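Local coordinates for ribosome inactivating type 1 protein (Iris hollandica, PDB 3MVG) that is a type 1 ribosome-inactivating protein, a plant protein made of the family's ribosome-inactivating chain without a partner lectin chain, at residues Arg119-Gly125 and Asp186-Val192; Ile36-Ala41 and Leu244-Arg249. One frame throughout, in Å; residues are numbered along the deposited sequence.

How the contacts relate
The two contacts lie on opposite sides of the chain's centre, each about 14 Å from it; their centres are 26 Å apart and their nearest atoms about 14 Å, so they do not touch. Along the sequence contact 1 is nested within contact 2: 36-41 comes first, then 119-125 and 186-192, and 244-249 last. Contact 2 brings the C-terminal part back to an early strand, while contact 1 pairs two loops of the largely helical middle region. Consecutive helices connect their surroundings: helix 192-199 begins at the last residue of contact 1 and packs back on it, whereas helix 201-210 packs against contact 2. Both meet the second subunit, F188 packing on its E236 and P37 on its Q179.

Contact 1 (Arg119-Gly125 and Asp186-Val192); sequences RENIDLG and DNFRPRV. Unlike the reference sequence in segment 186-192: R191 (reference Ser).
R189, L124 and P190 give up the most surface here. A 3-10 turn at 119-120 leads into an extended run, 122-124, that lies antiparallel to extended 186-190. L124 pairs with F188 in a single hydrogen-bonded bridge (CA-CA 5.5 Å): L124 N to F188 O is 2.8 Å, F188 N to L124 O 3.0 Å. The L124 side chain (m, t) lays CB over one face of the F188 ring, 4.1 Å from F188 CZ, and CD1 3.8 Å from P190 CD. P190 also sets CG 3.3 Å from R119 O, which accepts I122 N at 3.2 Å. R189 extends (m, t, t) back over 121-123: its NE makes a salt bridge to D123 OD1 (2.8 Å), while N121 O and I122 N cover one guanidinium face. Water 1 links E120 O to P190 O. The arrangement is an isolated antiparallel bridge between two loops of the ribosome-inactivating fold, each leading into a helix: G125 is the N-cap of 126-138, R191 of 192-199.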
# COMPACT_ATOMS: atom_id res chain seq x y z
N ARG A 119 -6.24 15.41 -15.45
CA ARG A 119 -5.27 14.46 -14.91
C ARG A 119 -5.68 12.99 -15.05
O ARG A 119 -4.83 12.10 -14.96
CB ARG A 119 -4.84 14.83 -13.49
CG ARG A 119 -5.87 14.62 -12.41
CD ARG A 119 -5.44 15.42 -11.21
NE ARG A 119 -6.27 15.26 -10.02
CZ ARG A 119 -7.42 15.89 -9.80
NH1 ARG A 119 -8.05 15.69 -8.65
NH2 ARG A 119 -7.94 16.70 -10.71
N GLU A 120 -6.96 12.73 -15.33
CA GLU A 120 -7.41 11.38 -15.69
C GLU A 120 -6.70 10.87 -16.94
O GLU A 120 -6.66 9.66 -17.18
CB GLU A 120 -8.92 11.33 -15.91
CG GLU A 120 -9.76 11.33 -14.65
CD GLU A 120 -11.25 11.37 -14.91
OE1 GLU A 120 -11.75 10.60 -15.76
OE2 GLU A 120 -11.94 12.17 -14.24
N ASN A 121 -6.14 11.79 -17.73
CA ASN A 121 -5.48 11.44 -18.99
C ASN A 121 -3.96 11.61 -18.98
O ASN A 121 -3.32 11.63 -20.03
CB ASN A 121 -6.12 12.24 -20.14
CG ASN A 121 -7.62 12.03 -20.23
OD1 ASN A 121 -8.11 10.90 -20.13
ND2 ASN A 121 -8.36 13.11 -20.40
N ILE A 122 -3.39 11.70 -17.78
CA ILE A 122 -1.95 11.91 -17.60
C ILE A 122 -1.33 10.73 -16.87
O ILE A 122 -1.70 10.43 -15.73
CB ILE A 122 -1.67 13.24 -16.85
CG1 ILE A 122 -2.11 14.43 -17.72
CG2 ILE A 122 -0.19 13.34 -16.44
CD1 ILE A 122 -2.09 15.78 -17.01
N ASP A 123 -0.40 10.04 -17.53
CA ASP A 123 0.29 8.88 -16.95
C ASP A 123 1.06 9.26 -15.69
O ASP A 123 1.72 10.30 -15.65
CB ASP A 123 1.30 8.27 -17.94
CG ASP A 123 0.66 7.49 -19.06
OD1 ASP A 123 -0.53 7.16 -18.99
OD2 ASP A 123 1.39 7.18 -20.03
N LEU A 124 0.96 8.40 -14.68
CA LEU A 124 1.74 8.52 -13.46
C LEU A 124 2.60 7.28 -13.27
O LEU A 124 2.15 6.15 -13.47
CB LEU A 124 0.81 8.68 -12.26
CG LEU A 124 -0.10 9.91 -12.26
CD1 LEU A 124 -0.98 9.89 -11.03
CD2 LEU A 124 0.70 11.22 -12.30
N GLY A 125 3.84 7.51 -12.85
CA GLY A 125 4.81 6.44 -12.63
C GLY A 125 6.18 7.08 -12.56
O GLY A 125 6.29 8.31 -12.60
N ASP A 186 6.11 0.70 -14.57
CA ASP A 186 4.85 0.77 -15.30
C ASP A 186 4.07 2.02 -14.92
O ASP A 186 4.32 2.63 -13.88
CB ASP A 186 4.00 -0.47 -15.00
CG ASP A 186 4.63 -1.75 -15.49
OD1 ASP A 186 5.48 -1.72 -16.41
OD2 ASP A 186 4.27 -2.82 -14.95
N ASN A 187 3.13 2.39 -15.78
CA ASN A 187 2.31 3.58 -15.59
C ASN A 187 0.87 3.23 -15.30
O ASN A 187 0.39 2.16 -15.69
CB ASN A 187 2.37 4.44 -16.84
CG ASN A 187 3.71 5.10 -17.02
OD1 ASN A 187 4.41 5.39 -16.06
ND2 ASN A 187 4.07 5.35 -18.27
N PHE A 188 0.19 4.14 -14.61
CA PHE A 188 -1.26 4.09 -14.49
C PHE A 188 -1.77 5.52 -14.63
O PHE A 188 -1.00 6.47 -14.54
CB PHE A 188 -1.69 3.46 -13.15
CG PHE A 188 -1.45 4.34 -11.95
CD1 PHE A 188 -0.22 4.35 -11.32
CD2 PHE A 188 -2.47 5.15 -11.43
CE1 PHE A 188 0.02 5.16 -10.21
CE2 PHE A 188 -2.25 5.96 -10.33
CZ PHE A 188 -1.00 5.97 -9.72
N ARG A 189 -3.07 5.66 -14.87
CA ARG A 189 -3.71 6.96 -14.84
C ARG A 189 -4.70 6.96 -13.69
O ARG A 189 -5.40 5.95 -13.49
CB ARG A 189 -4.40 7.26 -16.16
CG ARG A 189 -3.40 7.49 -17.27
CD ARG A 189 -4.06 7.62 -18.62
NE ARG A 189 -3.09 8.03 -19.63
CZ ARG A 189 -3.40 8.48 -20.84
NH1 ARG A 189 -4.67 8.59 -21.21
NH2 ARG A 189 -2.44 8.84 -21.67
N PRO A 190 -4.77 8.06 -12.92
CA PRO A 190 -5.61 8.06 -11.73
C PRO A 190 -7.07 7.89 -12.10
O PRO A 190 -7.56 8.54 -13.02
CB PRO A 190 -5.35 9.42 -11.10
CG PRO A 190 -4.91 10.28 -12.22
CD PRO A 190 -4.13 9.37 -13.13
N ARG A 191 -7.73 6.99 -11.38
CA ARG A 191 -9.13 6.66 -11.59
C ARG A 191 -10.03 7.75 -10.99
O ARG A 191 -9.55 8.61 -10.25
CB ARG A 191 -9.42 5.28 -10.97
CG ARG A 191 -9.25 5.27 -9.47
CD ARG A 191 -9.31 3.88 -8.83
NE ARG A 191 -8.00 3.26 -8.72
CZ ARG A 191 -7.52 2.36 -9.57
NH1 ARG A 191 -8.23 1.97 -10.62
NH2 ARG A 191 -6.31 1.86 -9.39
N VAL A 192 -11.32 7.72 -11.32
CA VAL A 192 -12.32 8.57 -10.67
C VAL A 192 -12.23 8.43 -9.14
O VAL A 192 -12.45 9.40 -8.40
CB VAL A 192 -13.74 8.22 -11.21
CG1 VAL A 192 -14.84 8.77 -10.32
CG2 VAL A 192 -13.89 8.73 -12.65
O HOH W 1 -8.01 7.72 -15.74
O HOH W 2 -7.18 8.22 -20.11
O HOH W 3 0.06 10.49 -20.38
O HOH W 4 2.28 4.62 -20.31
O HOH W 5 2.81 3.83 -11.96

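Contact 2 (Ile36-Ala41 and Leu244-Arg249); sequences IPLLPA and LALLLR
Segment 36-41 is extended throughout; 244-249 is extended except at A245 (psi -11°). They run the same way, end-to-end directions 25° apart, in register I36-A245, P37-L246, L38-L247 and L39-L248. Main-chain hydrogen bonds centre on L247: its N donates to P37 O (2.8 Å) and its O accepts L39 N (2.9 Å), the pattern of a parallel bridge with L38 (CA-CA 4.8 Å). The C-terminal part of the chain thereby lies alongside strand 36-37, whose other neighbour is strand 32-33 of a two-stranded antiparallel sheet. Apolar contacts flank the bridge. I36 (m, t) puts CG2 3.6 Å from L247 CG and CD1 4.1 Å from L244 CD2; L38 CD1 is 4.0 Å from L247 CB, and L246 CD2 sits 4.1 Å from both P37 CB and L39 CD2. R249 points its CB toward 36-41, and chi1 to chi3 of t, t, m turn its guanidinium back onto L39 O: NE donates at 2.9 Å, NH2 weakly at 3.2 Å. Water 6 joins P40 O to R249 N.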
# COMPACT_ATOMS: atom_id res chain seq x y z
N ILE A 36 -2.75 9.30 13.11
CA ILE A 36 -2.42 9.98 11.87
C ILE A 36 -1.74 11.31 12.24
O ILE A 36 -2.23 12.03 13.11
CB ILE A 36 -3.66 10.25 10.99
CG1 ILE A 36 -4.51 8.98 10.85
CG2 ILE A 36 -3.25 10.79 9.63
CD1 ILE A 36 -5.79 9.19 10.09
N PRO A 37 -0.61 11.62 11.59
CA PRO A 37 0.06 12.90 11.87
C PRO A 37 -0.80 14.11 11.54
O PRO A 37 -1.46 14.16 10.50
CB PRO A 37 1.27 12.87 10.94
CG PRO A 37 1.56 11.43 10.76
CD PRO A 37 0.22 10.77 10.71
N LEU A 38 -0.78 15.08 12.45
CA LEU A 38 -1.45 16.35 12.26
C LEU A 38 -0.46 17.35 11.69
O LEU A 38 0.63 17.53 12.25
CB LEU A 38 -1.98 16.85 13.60
CG LEU A 38 -2.84 18.12 13.62
CD1 LEU A 38 -4.13 17.91 12.86
CD2 LEU A 38 -3.13 18.52 15.06
N LEU A 39 -0.81 18.00 10.59
CA LEU A 39 0.07 19.01 10.01
C LEU A 39 0.07 20.26 10.88
O LEU A 39 -0.85 20.47 11.69
CB LEU A 39 -0.36 19.31 8.57
CG LEU A 39 -0.11 18.14 7.59
CD1 LEU A 39 -0.66 18.48 6.23
CD2 LEU A 39 1.38 17.77 7.48
N PRO A 40 1.12 21.09 10.77
CA PRO A 40 1.22 22.28 11.62
C PRO A 40 0.16 23.34 11.33
O PRO A 40 -0.48 23.34 10.27
CB PRO A 40 2.61 22.85 11.31
CG PRO A 40 3.12 22.12 10.17
CD PRO A 40 2.33 20.88 9.94
N ALA A 41 -0.00 24.23 12.30
CA ALA A 41 -0.70 25.50 12.08
C ALA A 41 0.24 26.46 11.33
O ALA A 41 1.46 26.40 11.48
CB ALA A 41 -1.12 26.09 13.41
N LEU A 244 -5.39 7.43 4.74
CA LEU A 244 -5.21 8.83 5.14
C LEU A 244 -4.00 8.92 6.06
O LEU A 244 -3.95 8.24 7.09
CB LEU A 244 -6.47 9.35 5.82
CG LEU A 244 -6.44 10.80 6.29
CD1 LEU A 244 -6.27 11.76 5.13
CD2 LEU A 244 -7.73 11.09 7.05
N ALA A 245 -3.02 9.74 5.68
CA ALA A 245 -1.68 9.65 6.27
C ALA A 245 -1.15 10.95 6.82
O ALA A 245 -0.11 10.95 7.49
CB ALA A 245 -0.69 9.07 5.24
N LEU A 246 -1.83 12.04 6.51
CA LEU A 246 -1.55 13.37 7.05
C LEU A 246 -2.88 14.07 7.20
O LEU A 246 -3.75 13.90 6.34
CB LEU A 246 -0.68 14.20 6.10
CG LEU A 246 0.71 13.69 5.73
CD1 LEU A 246 1.29 14.53 4.62
CD2 LEU A 246 1.61 13.70 6.95
N LEU A 247 -3.03 14.86 8.26
CA LEU A 247 -4.27 15.59 8.49
C LEU A 247 -4.08 17.08 8.35
O LEU A 247 -3.21 17.68 9.00
CB LEU A 247 -4.82 15.32 9.90
CG LEU A 247 -5.06 13.88 10.31
CD1 LEU A 247 -5.39 13.84 11.78
CD2 LEU A 247 -6.16 13.22 9.50
N LEU A 248 -4.91 17.70 7.50
CA LEU A 248 -5.00 19.16 7.46
C LEU A 248 -5.59 19.65 8.79
O LEU A 248 -6.71 19.26 9.13
CB LEU A 248 -5.89 19.61 6.29
CG LEU A 248 -6.02 21.12 6.11
CD1 LEU A 248 -4.68 21.73 5.69
CD2 LEU A 248 -7.08 21.41 5.08
N ARG A 249 -4.86 20.47 9.53
CA ARG A 249 -5.32 20.90 10.85
C ARG A 249 -6.61 21.72 10.72
O ARG A 249 -6.68 22.67 9.93
CB ARG A 249 -4.23 21.68 11.58
CG ARG A 249 -4.59 22.02 13.04
CD ARG A 249 -3.45 22.73 13.74
NE ARG A 249 -2.28 21.86 13.84
CZ ARG A 249 -1.39 21.87 14.82
NH1 ARG A 249 -1.50 22.74 15.83
NH2 ARG A 249 -0.39 21.00 14.81
O HOH W 6 -2.47 22.00 8.84